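Long-range contacts in V-type ATP synthase alpha chain (Nanoarchaeum equitans Kin4-M, PDB 5BN4), which belongs to the ATP synthase alpha/beta family as a V-type A subunit, joining beta-barrel, barrel-sandwich, P-loop nucleotide-binding and C-terminal domains: residues A319-R324 against A378-G383; E343-Y348 against S387-Q392; W182-P187 against R294-Y299. All coordinates share one frame; numbering follows the deposited sequence.

Contact 3 closes first along the chain, before contacts 1 and 2, whose segments alternate. Contacts 1 and 2 lie wholly in the nucleotide-binding range, their centres about 12 Å apart: strand 370-379 leads from 378-383 into helix 389-394, and Val379 packs on Val390 and Thr391. Contact 3, centred about 18 Å from contact 1, brings the turn after strand 180-183 against helix 292-309, which precedes strand 314-320 of contact 1. Arg294 of that helix probably hydrogen-bonds Arg324 O. Contacts 2 and 3 do not touch, their nearest atoms being about 7 Å apart. Contact 1 thus borders the nucleotide site at the C-terminal ends of the sheet's strands, contact 2 packs beside it, and contact 3 ties helix 292-309 to the barrel side.

Contact 1. Residues A319-R324 against A378-G383; sequences ADSTSR and AVSPPG. With ANP (phosphoaminophosphonic acid-adenylate ester), chain C.
Parallel strands 314-320 and 370-379 are joined where they end: Ala378 N donates to Ala319 O at 2.9 Å and Thr322 N to Ala378 O at 2.7 Å, with a cis peptide before Ser321 between these two bonds along the chain. These are neighbouring strands of the P-loop nucleotide-binding sheet. The side chain of Asp320, the last residue of its strand, lies about 4 Å from a bound magnesium ion and hydrogen-bonds Thr230 through OD2, consistent with a Walker B aspartate. Its OD1 is 3.3 Å from O2G of ANP. Beyond the strand, hydroxyls do the joining. Thr322 OG1 sits between its backbone N and carbonyl carbon (chi1 62°), which turns it back to give Ala378 O a second donor at 2.8 Å, this one from above the carbonyl plane. Ser323 OG takes the hydrogen of Ser380 N at 2.6 Å in a nearly straight bond, while Ser321 OG and Ser380 OG pair at 2.8 Å. Small residues suit this close approach, Ala378 CB lying against Ser321 CB. Arg324 bends at chi2 and passes one guanidinium face over Ser380 CB; Glu252 holds both Arg324 NE and Ser321 OG. Finally, one water accepts from Arg324 NH1 at 2.8 Å and donates to Ser380 O.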
loop_
_atom_site.group_PDB
_atom_site.type_symbol
_atom_site.label_atom_id
_atom_site.label_comp_id
_atom_site.label_asym_id
_atom_site.label_seq_id
_atom_site.Cartn_x
_atom_site.Cartn_y
_atom_site.Cartn_z
ATOM N N ALA A 319 28.801 10.965 8.492
ATOM C CA ALA A 319 28.551 9.982 7.444
ATOM C C ALA A 319 27.421 10.420 6.516
ATOM O O ALA A 319 26.248 10.386 6.889
ATOM C CB ALA A 319 28.243 8.620 8.055
ATOM N N ASP A 320 27.784 10.822 5.302
ATOM C CA ASP A 320 26.817 11.344 4.342
ATOM C C ASP A 320 26.841 10.549 3.038
ATOM O O ASP A 320 27.719 10.755 2.202
ATOM C CB ASP A 320 27.105 12.824 4.067
ATOM C CG ASP A 320 26.169 13.425 3.034
ATOM O OD1 ASP A 320 25.024 12.943 2.906
ATOM O OD2 ASP A 320 26.580 14.389 2.353
ATOM N N SER A 321 25.886 9.635 2.868
ATOM C CA SER A 321 24.892 9.331 3.894
ATOM C C SER A 321 24.782 7.821 4.096
ATOM O O SER A 321 25.210 7.040 3.246
ATOM C CB SER A 321 23.526 9.926 3.539
ATOM O OG SER A 321 22.886 9.187 2.515
ATOM N N THR A 322 24.204 7.420 5.223
ATOM C CA THR A 322 24.168 6.015 5.618
ATOM C C THR A 322 23.222 5.177 4.761
ATOM O O THR A 322 23.360 3.956 4.683
ATOM C CB THR A 322 23.781 5.859 7.101
ATOM O OG1 THR A 322 22.466 6.386 7.314
ATOM C CG2 THR A 322 24.770 6.603 7.987
ATOM N N SER A 323 22.260 5.836 4.122
ATOM C CA SER A 323 21.298 5.139 3.276
ATOM C C SER A 323 21.968 4.466 2.080
ATOM O O SER A 323 21.503 3.431 1.604
ATOM C CB SER A 323 20.210 6.101 2.800
ATOM O OG SER A 323 19.526 6.674 3.900
ATOM N N ARG A 324 23.064 5.053 1.603
ATOM C CA ARG A 324 23.784 4.510 0.455
ATOM C C ARG A 324 24.523 3.238 0.850
ATOM O O ARG A 324 24.707 2.335 0.035
ATOM C CB ARG A 324 24.760 5.542 -0.115
ATOM C CG ARG A 324 24.147 6.914 -0.355
ATOM C CD ARG A 324 22.876 6.833 -1.185
ATOM N NE ARG A 324 22.207 8.130 -1.264
ATOM C CZ ARG A 324 20.909 8.290 -1.503
ATOM N NH1 ARG A 324 20.127 7.232 -1.684
ATOM N NH2 ARG A 324 20.389 9.509 -1.555
ATOM N N ALA A 378 23.809 10.782 8.473
ATOM C CA ALA A 378 22.760 11.286 7.598
ATOM C C ALA A 378 21.979 10.126 6.990
ATOM O O ALA A 378 22.558 9.111 6.606
ATOM C CB ALA A 378 23.353 12.160 6.504
ATOM N N VAL A 379 20.661 10.276 6.916
ATOM C CA VAL A 379 19.809 9.263 6.306
ATOM C C VAL A 379 19.038 9.890 5.151
ATOM O O VAL A 379 18.575 11.023 5.255
ATOM C CB VAL A 379 18.805 8.673 7.318
ATOM C CG1 VAL A 379 18.193 7.391 6.773
ATOM C CG2 VAL A 379 19.482 8.408 8.653
ATOM N N SER A 380 18.905 9.156 4.052
ATOM C CA SER A 380 18.204 9.664 2.877
ATOM C C SER A 380 16.958 8.833 2.584
ATOM O O SER A 380 16.966 7.996 1.682
ATOM C CB SER A 380 19.134 9.656 1.662
ATOM O OG SER A 380 20.349 10.333 1.943
ATOM N N PRO A 381 15.877 9.067 3.346
ATOM C CA PRO A 381 14.663 8.257 3.211
ATOM C C PRO A 381 13.953 8.505 1.882
ATOM O O PRO A 381 13.724 9.660 1.517
ATOM C CB PRO A 381 13.797 8.735 4.379
ATOM C CG PRO A 381 14.239 10.130 4.626
ATOM C CD PRO A 381 15.710 10.154 4.327
ATOM N N PRO A 382 13.619 7.424 1.161
ATOM C CA PRO A 382 12.934 7.505 -0.132
ATOM C C PRO A 382 11.619 8.267 -0.023
ATOM O O PRO A 382 10.774 7.919 0.800
ATOM C CB PRO A 382 12.665 6.039 -0.475
ATOM C CG PRO A 382 13.735 5.289 0.241
ATOM C CD PRO A 382 13.938 6.032 1.526
ATOM N N GLY A 383 11.461 9.305 -0.836
ATOM C CA GLY A 383 10.245 10.097 -0.833
ATOM C C GLY A 383 10.087 10.946 0.412
ATOM O O GLY A 383 9.037 11.548 0.633
HETATM P PG ANP C . 22.537 16.052 0.080
HETATM O O1G ANP C . 23.380 17.029 -0.799
HETATM O O2G ANP C . 23.512 15.050 0.843
HETATM O O3G ANP C . 21.589 15.215 -0.790
HETATM P PB ANP C . 20.275 17.536 0.855
HETATM O O1B ANP C . 19.307 17.294 2.050
HETATM O O2B ANP C . 19.657 16.862 -0.397
HETATM N N3B ANP C . 21.776 16.903 1.261
HETATM P PA ANP C . 21.739 19.892 0.600
HETATM O O1A ANP C . 22.487 19.564 1.910
HETATM O O2A ANP C . 22.645 19.469 -0.609
HETATM O O3A ANP C . 20.363 19.056 0.641
HETATM O "O5'" ANP C . 21.349 21.403 0.527
HETATM C "C5'" ANP C . 20.247 21.789 -0.303
HETATM C "C4'" ANP C . 20.142 23.297 -0.334
HETATM O "O4'" ANP C . 19.887 23.802 0.926
HETATM C "C3'" ANP C . 21.435 23.907 -0.861
HETATM O "O3'" ANP C . 21.287 24.417 -2.099
HETATM C "C2'" ANP C . 21.776 24.985 0.094
HETATM O "O2'" ANP C . 21.938 26.235 -0.495
HETATM C "C1'" ANP C . 20.627 24.993 1.071
HETATM N N9 ANP C . 21.041 25.153 2.466
HETATM C C8 ANP C . 21.128 24.178 3.386
HETATM N N7 ANP C . 21.532 24.685 4.532
HETATM C C5 ANP C . 21.722 25.995 4.396
HETATM C C6 ANP C . 22.131 27.013 5.250
HETATM N N6 ANP C . 22.454 26.708 6.613
HETATM N N1 ANP C . 22.220 28.274 4.799
HETATM C C2 ANP C . 21.919 28.588 3.516
HETATM N N3 ANP C . 21.516 27.621 2.655
HETATM C C4 ANP C . 21.408 26.325 3.067
HETATM O O HOH W 1 17.424 7.612 -0.942
#

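Contact 2. Residues E343-Y348 against S387-Q392; sequences EGYPAY and SEPVTQ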
loop_
_atom_site.group_PDB
_atom_site.type_symbol
_atom_site.label_atom_id
_atom_site.label_comp_id
_atom_site.label_asym_id
_atom_site.label_seq_id
_atom_site.Cartn_x
_atom_site.Cartn_y
_atom_site.Cartn_z
ATOM N N GLU A 343 11.051 -3.833 2.900
ATOM C CA GLU A 343 11.447 -2.968 1.788
ATOM C C GLU A 343 12.723 -3.423 1.083
ATOM O O GLU A 343 13.567 -2.604 0.715
ATOM C CB GLU A 343 11.569 -1.509 2.240
ATOM C CG GLU A 343 10.255 -0.904 2.702
ATOM C CD GLU A 343 10.310 0.608 2.801
ATOM O OE1 GLU A 343 11.250 1.206 2.235
ATOM O OE2 GLU A 343 9.413 1.194 3.444
ATOM N N GLY A 344 12.858 -4.731 0.898
ATOM C CA GLY A 344 13.956 -5.281 0.126
ATOM C C GLY A 344 15.245 -5.448 0.903
ATOM O O GLY A 344 16.098 -6.257 0.533
ATOM N N TYR A 345 15.394 -4.680 1.977
ATOM C CA TYR A 345 16.602 -4.725 2.791
ATOM C C TYR A 345 16.746 -6.084 3.459
ATOM O O TYR A 345 15.747 -6.735 3.752
ATOM C CB TYR A 345 16.574 -3.621 3.849
ATOM C CG TYR A 345 16.622 -2.230 3.269
ATOM C CD1 TYR A 345 17.816 -1.692 2.815
ATOM C CD2 TYR A 345 15.474 -1.458 3.173
ATOM C CE1 TYR A 345 17.868 -0.421 2.280
ATOM C CE2 TYR A 345 15.515 -0.184 2.641
ATOM C CZ TYR A 345 16.715 0.330 2.196
ATOM O OH TYR A 345 16.762 1.598 1.663
ATOM N N PRO A 346 17.994 -6.524 3.688
ATOM C CA PRO A 346 18.217 -7.780 4.410
ATOM C C PRO A 346 17.672 -7.688 5.829
ATOM O O PRO A 346 17.574 -6.589 6.376
ATOM C CB PRO A 346 19.745 -7.907 4.433
ATOM C CG PRO A 346 20.253 -6.518 4.219
ATOM C CD PRO A 346 19.260 -5.877 3.301
ATOM N N ALA A 347 17.320 -8.827 6.414
ATOM C CA ALA A 347 16.742 -8.850 7.752
ATOM C C ALA A 347 17.756 -8.457 8.824
ATOM O O ALA A 347 17.383 -8.157 9.959
ATOM C CB ALA A 347 16.145 -10.216 8.051
ATOM N N TYR A 348 19.035 -8.456 8.461
ATOM C CA TYR A 348 20.092 -8.102 9.402
ATOM C C TYR A 348 20.555 -6.655 9.253
ATOM O O TYR A 348 21.673 -6.314 9.637
ATOM C CB TYR A 348 21.284 -9.053 9.266
ATOM C CG TYR A 348 21.776 -9.244 7.847
ATOM C CD1 TYR A 348 22.569 -8.285 7.227
ATOM C CD2 TYR A 348 21.459 -10.392 7.133
ATOM C CE1 TYR A 348 23.022 -8.463 5.933
ATOM C CE2 TYR A 348 21.911 -10.578 5.840
ATOM C CZ TYR A 348 22.691 -9.610 5.246
ATOM O OH TYR A 348 23.141 -9.791 3.957
ATOM N N SER A 387 9.255 6.734 7.848
ATOM C CA SER A 387 8.809 5.445 8.369
ATOM C C SER A 387 9.581 4.279 7.759
ATOM O O SER A 387 9.416 3.132 8.175
ATOM C CB SER A 387 7.312 5.262 8.124
ATOM O OG SER A 387 7.037 5.187 6.735
ATOM N N GLU A 388 10.420 4.576 6.770
ATOM C CA GLU A 388 11.227 3.558 6.108
ATOM C C GLU A 388 12.203 2.917 7.103
ATOM O O GLU A 388 12.560 3.540 8.103
ATOM C CB GLU A 388 11.959 4.171 4.908
ATOM C CG GLU A 388 12.930 5.277 5.261
ATOM C CD GLU A 388 14.345 4.770 5.407
ATOM O OE1 GLU A 388 15.212 5.547 5.859
ATOM O OE2 GLU A 388 14.587 3.593 5.064
ATOM N N PRO A 389 12.618 1.663 6.841
ATOM C CA PRO A 389 13.443 0.883 7.773
ATOM C C PRO A 389 14.714 1.587 8.243
ATOM O O PRO A 389 14.950 1.651 9.449
ATOM C CB PRO A 389 13.816 -0.352 6.952
ATOM C CG PRO A 389 12.702 -0.515 6.006
ATOM C CD PRO A 389 12.260 0.874 5.648
ATOM N N VAL A 390 15.512 2.099 7.310
ATOM C CA VAL A 390 16.804 2.692 7.645
ATOM C C VAL A 390 16.681 3.787 8.702
ATOM O O VAL A 390 17.373 3.755 9.719
ATOM C CB VAL A 390 17.514 3.262 6.403
ATOM C CG1 VAL A 390 18.903 3.754 6.775
ATOM C CG2 VAL A 390 17.592 2.211 5.306
ATOM N N THR A 391 15.792 4.743 8.461
ATOM C CA THR A 391 15.550 5.821 9.413
ATOM C C THR A 391 15.067 5.276 10.750
ATOM O O THR A 391 15.580 5.647 11.805
ATOM C CB THR A 391 14.498 6.810 8.885
ATOM O OG1 THR A 391 14.985 7.439 7.693
ATOM C CG2 THR A 391 14.193 7.873 9.929
ATOM N N GLN A 392 14.079 4.388 10.697
ATOM C CA GLN A 392 13.478 3.845 11.908
ATOM C C GLN A 392 14.448 2.982 12.708
ATOM O O GLN A 392 14.495 3.065 13.935
ATOM C CB GLN A 392 12.204 3.069 11.574
ATOM C CG GLN A 392 11.057 3.962 11.131
ATOM C CD GLN A 392 10.660 4.966 12.202
ATOM O OE1 GLN A 392 10.529 4.619 13.376
ATOM N NE2 GLN A 392 10.477 6.219 11.802
HETATM O O HOH W 2 14.148 2.779 2.798
HETATM O O HOH W 3 6.860 2.840 5.028
#
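Glu388, whose CB lies beside the Glu343 carboxylate, has its OE1 gripped twice by Thr391: the backbone N donates at 2.8 Å, and Thr391 OG1 donates from the same face of the plane. With Val390 N donating to Glu388 OE2 at 2.9 Å, this makes Glu388 the N-cap of helix 389-394. Within the nucleotide-binding domain, the loop before helix 349-357 packs on this helix start. A bent chain (chi1 62°, chi2 95°) folds the carboxylate back over the first turn, where amides have no helical acceptor. Pro389, lacking an N-H, fits the first helical position and turns its ring toward the other segment. There the extended Glu343 lays its carboxylate against the ring, Glu343 CD being 3.5 Å from Pro389 CD. Tyr345 packs against the same proline with CD2, and Val390 CG2 stands over one face of the Tyr345 ring in a CH-pi contact, 4.2 Å from that ring's centroid. Arg330 of helix 322-335 adds a cation-pi contact to this tyrosine. No direct hydrogen bond crosses between the segments; a water lies among Glu388 OE2, Tyr345 OH and Glu343 OE1. Glu343 OE1 and Glu388 OE2 come to 5.0 Å, so their charges probably repel mildly, while the helix amides would help stabilise a negative Glu388.

Contact 3. Residues W182-P187 against R294-Y299; sequences WPIRKP and REASIY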
loop_
_atom_site.group_PDB
_atom_site.type_symbol
_atom_site.label_atom_id
_atom_site.label_comp_id
_atom_site.label_asym_id
_atom_site.label_seq_id
_atom_site.Cartn_x
_atom_site.Cartn_y
_atom_site.Cartn_z
ATOM N N TRP A 182 45.013 -1.991 11.325
ATOM C CA TRP A 182 43.919 -2.517 12.133
ATOM C C TRP A 182 42.726 -2.909 11.268
ATOM O O TRP A 182 42.347 -2.169 10.361
ATOM C CB TRP A 182 43.487 -1.493 13.186
ATOM C CG TRP A 182 42.530 -2.054 14.187
ATOM C CD1 TRP A 182 41.168 -2.016 14.131
ATOM C CD2 TRP A 182 42.862 -2.752 15.392
ATOM N NE1 TRP A 182 40.631 -2.643 15.229
ATOM C CE2 TRP A 182 41.651 -3.104 16.020
ATOM C CE3 TRP A 182 44.067 -3.112 16.003
ATOM C CZ2 TRP A 182 41.609 -3.797 17.226
ATOM C CZ3 TRP A 182 44.025 -3.799 17.201
ATOM C CH2 TRP A 182 42.804 -4.134 17.801
ATOM N N PRO A 183 42.133 -4.082 11.544
ATOM C CA PRO A 183 40.950 -4.548 10.811
ATOM C C PRO A 183 39.779 -3.587 10.987
ATOM O O PRO A 183 39.355 -3.338 12.115
ATOM C CB PRO A 183 40.633 -5.893 11.476
ATOM C CG PRO A 183 41.918 -6.328 12.096
ATOM C CD PRO A 183 42.586 -5.064 12.543
ATOM N N ILE A 184 39.262 -3.061 9.882
ATOM C CA ILE A 184 38.207 -2.053 9.941
ATOM C C ILE A 184 36.852 -2.609 10.383
ATOM O O ILE A 184 35.954 -1.847 10.736
ATOM C CB ILE A 184 38.052 -1.300 8.602
ATOM C CG1 ILE A 184 37.590 -2.247 7.496
ATOM C CG2 ILE A 184 39.358 -0.630 8.215
ATOM C CD1 ILE A 184 37.316 -1.546 6.185
ATOM N N ARG A 185 36.708 -3.930 10.364
ATOM C CA ARG A 185 35.485 -4.571 10.841
ATOM C C ARG A 185 35.586 -4.896 12.325
ATOM O O ARG A 185 34.679 -5.494 12.904
ATOM C CB ARG A 185 35.196 -5.850 10.052
ATOM C CG ARG A 185 34.881 -5.619 8.589
ATOM C CD ARG A 185 34.329 -6.873 7.936
ATOM N NE ARG A 185 33.878 -6.614 6.572
ATOM C CZ ARG A 185 32.687 -6.113 6.264
ATOM N NH1 ARG A 185 31.821 -5.817 7.225
ATOM N NH2 ARG A 185 32.361 -5.907 4.995
ATOM N N LYS A 186 36.695 -4.496 12.938
ATOM C CA LYS A 186 36.967 -4.830 14.329
ATOM C C LYS A 186 37.131 -3.570 15.176
ATOM O O LYS A 186 38.094 -2.822 15.006
ATOM C CB LYS A 186 38.223 -5.699 14.418
ATOM C CG LYS A 186 38.553 -6.208 15.812
ATOM C CD LYS A 186 39.814 -7.056 15.786
ATOM C CE LYS A 186 40.209 -7.523 17.176
ATOM N NZ LYS A 186 41.473 -8.313 17.144
ATOM N N PRO A 187 36.176 -3.330 16.087
ATOM C CA PRO A 187 36.206 -2.180 16.997
ATOM C C PRO A 187 37.470 -2.167 17.843
ATOM O O PRO A 187 37.751 -3.144 18.536
ATOM C CB PRO A 187 34.990 -2.414 17.896
ATOM C CG PRO A 187 34.069 -3.240 17.072
ATOM C CD PRO A 187 34.954 -4.134 16.256
ATOM N N ARG A 294 31.252 1.459 -0.390
ATOM C CA ARG A 294 30.457 2.346 0.448
ATOM C C ARG A 294 30.473 1.817 1.874
ATOM O O ARG A 294 30.641 2.575 2.831
ATOM C CB ARG A 294 29.012 2.420 -0.041
ATOM C CG ARG A 294 28.808 3.074 -1.394
ATOM C CD ARG A 294 27.319 3.187 -1.676
ATOM N NE ARG A 294 27.015 3.569 -3.050
ATOM C CZ ARG A 294 25.780 3.664 -3.534
ATOM N NH1 ARG A 294 24.742 3.403 -2.751
ATOM N NH2 ARG A 294 25.582 4.016 -4.797
ATOM N N GLU A 295 30.294 0.507 2.006
ATOM C CA GLU A 295 30.327 -0.142 3.309
ATOM C C GLU A 295 31.709 -0.001 3.934
ATOM O O GLU A 295 31.837 0.334 5.111
ATOM C CB GLU A 295 29.955 -1.621 3.188
ATOM C CG GLU A 295 30.061 -2.380 4.500
ATOM C CD GLU A 295 29.756 -3.856 4.356
ATOM O OE1 GLU A 295 30.219 -4.465 3.369
ATOM O OE2 GLU A 295 29.052 -4.407 5.228
ATOM N N ALA A 296 32.738 -0.251 3.130
ATOM C CA ALA A 296 34.120 -0.157 3.588
ATOM C C ALA A 296 34.449 1.230 4.132
ATOM O O ALA A 296 35.134 1.353 5.145
ATOM C CB ALA A 296 35.081 -0.533 2.467
ATOM N N SER A 297 33.953 2.269 3.464
ATOM C CA SER A 297 34.222 3.647 3.870
ATOM C C SER A 297 33.654 3.935 5.254
ATOM O O SER A 297 34.239 4.687 6.036
ATOM C CB SER A 297 33.631 4.631 2.861
ATOM O OG SER A 297 32.219 4.687 2.979
ATOM N N ILE A 298 32.506 3.333 5.542
ATOM C CA ILE A 298 31.864 3.475 6.839
ATOM C C ILE A 298 32.740 2.886 7.945
ATOM O O ILE A 298 33.051 3.558 8.928
ATOM C CB ILE A 298 30.483 2.793 6.843
ATOM C CG1 ILE A 298 29.542 3.501 5.864
ATOM C CG2 ILE A 298 29.886 2.798 8.235
ATOM C CD1 ILE A 298 29.275 4.951 6.214
ATOM N N TYR A 299 33.144 1.632 7.769
ATOM C CA TYR A 299 34.003 0.956 8.736
ATOM C C TYR A 299 35.389 1.595 8.809
ATOM O O TYR A 299 35.985 1.680 9.884
ATOM C CB TYR A 299 34.121 -0.533 8.399
ATOM C CG TYR A 299 32.846 -1.320 8.628
ATOM C CD1 TYR A 299 31.788 -1.246 7.733
ATOM C CD2 TYR A 299 32.705 -2.143 9.739
ATOM C CE1 TYR A 299 30.624 -1.960 7.938
ATOM C CE2 TYR A 299 31.542 -2.865 9.953
ATOM C CZ TYR A 299 30.506 -2.769 9.047
ATOM O OH TYR A 299 29.346 -3.481 9.247
#
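The ring of Tyr299 carries Arg185 NH1 over one face, 3.8 Å above the plane and offset toward the rim, while Ile184 O and Glu295 O lie in plane at its edge. The guanidinium is inclined to the ring by 54°, and Arg185 CZ stands 4.9 Å from the ring centroid, a cation-pi contact. At the guanidinium's own edge, in its plane, is Glu295 OE1, which takes a weak, salt-bridging hydrogen bond from Arg185 NH2 at 3.1 Å; the two flat groups are nearly perpendicular (82°). An extended arginine chain suits this reach from the turn to the helix, and an extended Glu295 meets it.

Ile184 supplies the apolar half. With CG1 between its backbone N and carbonyl carbon (chi1 65°), CG1 comes 4.0 Å from Tyr299 CB, and CD1 lies near Ala296 O, with the small Ala296 CB a little farther off. The type I turn from Pro183 to Lys186 that presents Ile184 and Arg185 is closed by Lys186 N to Pro183 O at 3.0 Å and braced by Trp182 NE1, which donates to Lys186 O.

The contact thus joins the turn after strand 180-183, which pairs with strand 68-71, to helix 292-309 of the nucleotide-binding domain. Glu34 salt-bridges Arg185 NE and Gln46 hydrogen-bonds Glu295 OE1, both from the beta-barrel region, so the arginine's charge is probably balanced by two carboxylates, probably near a junction of domains.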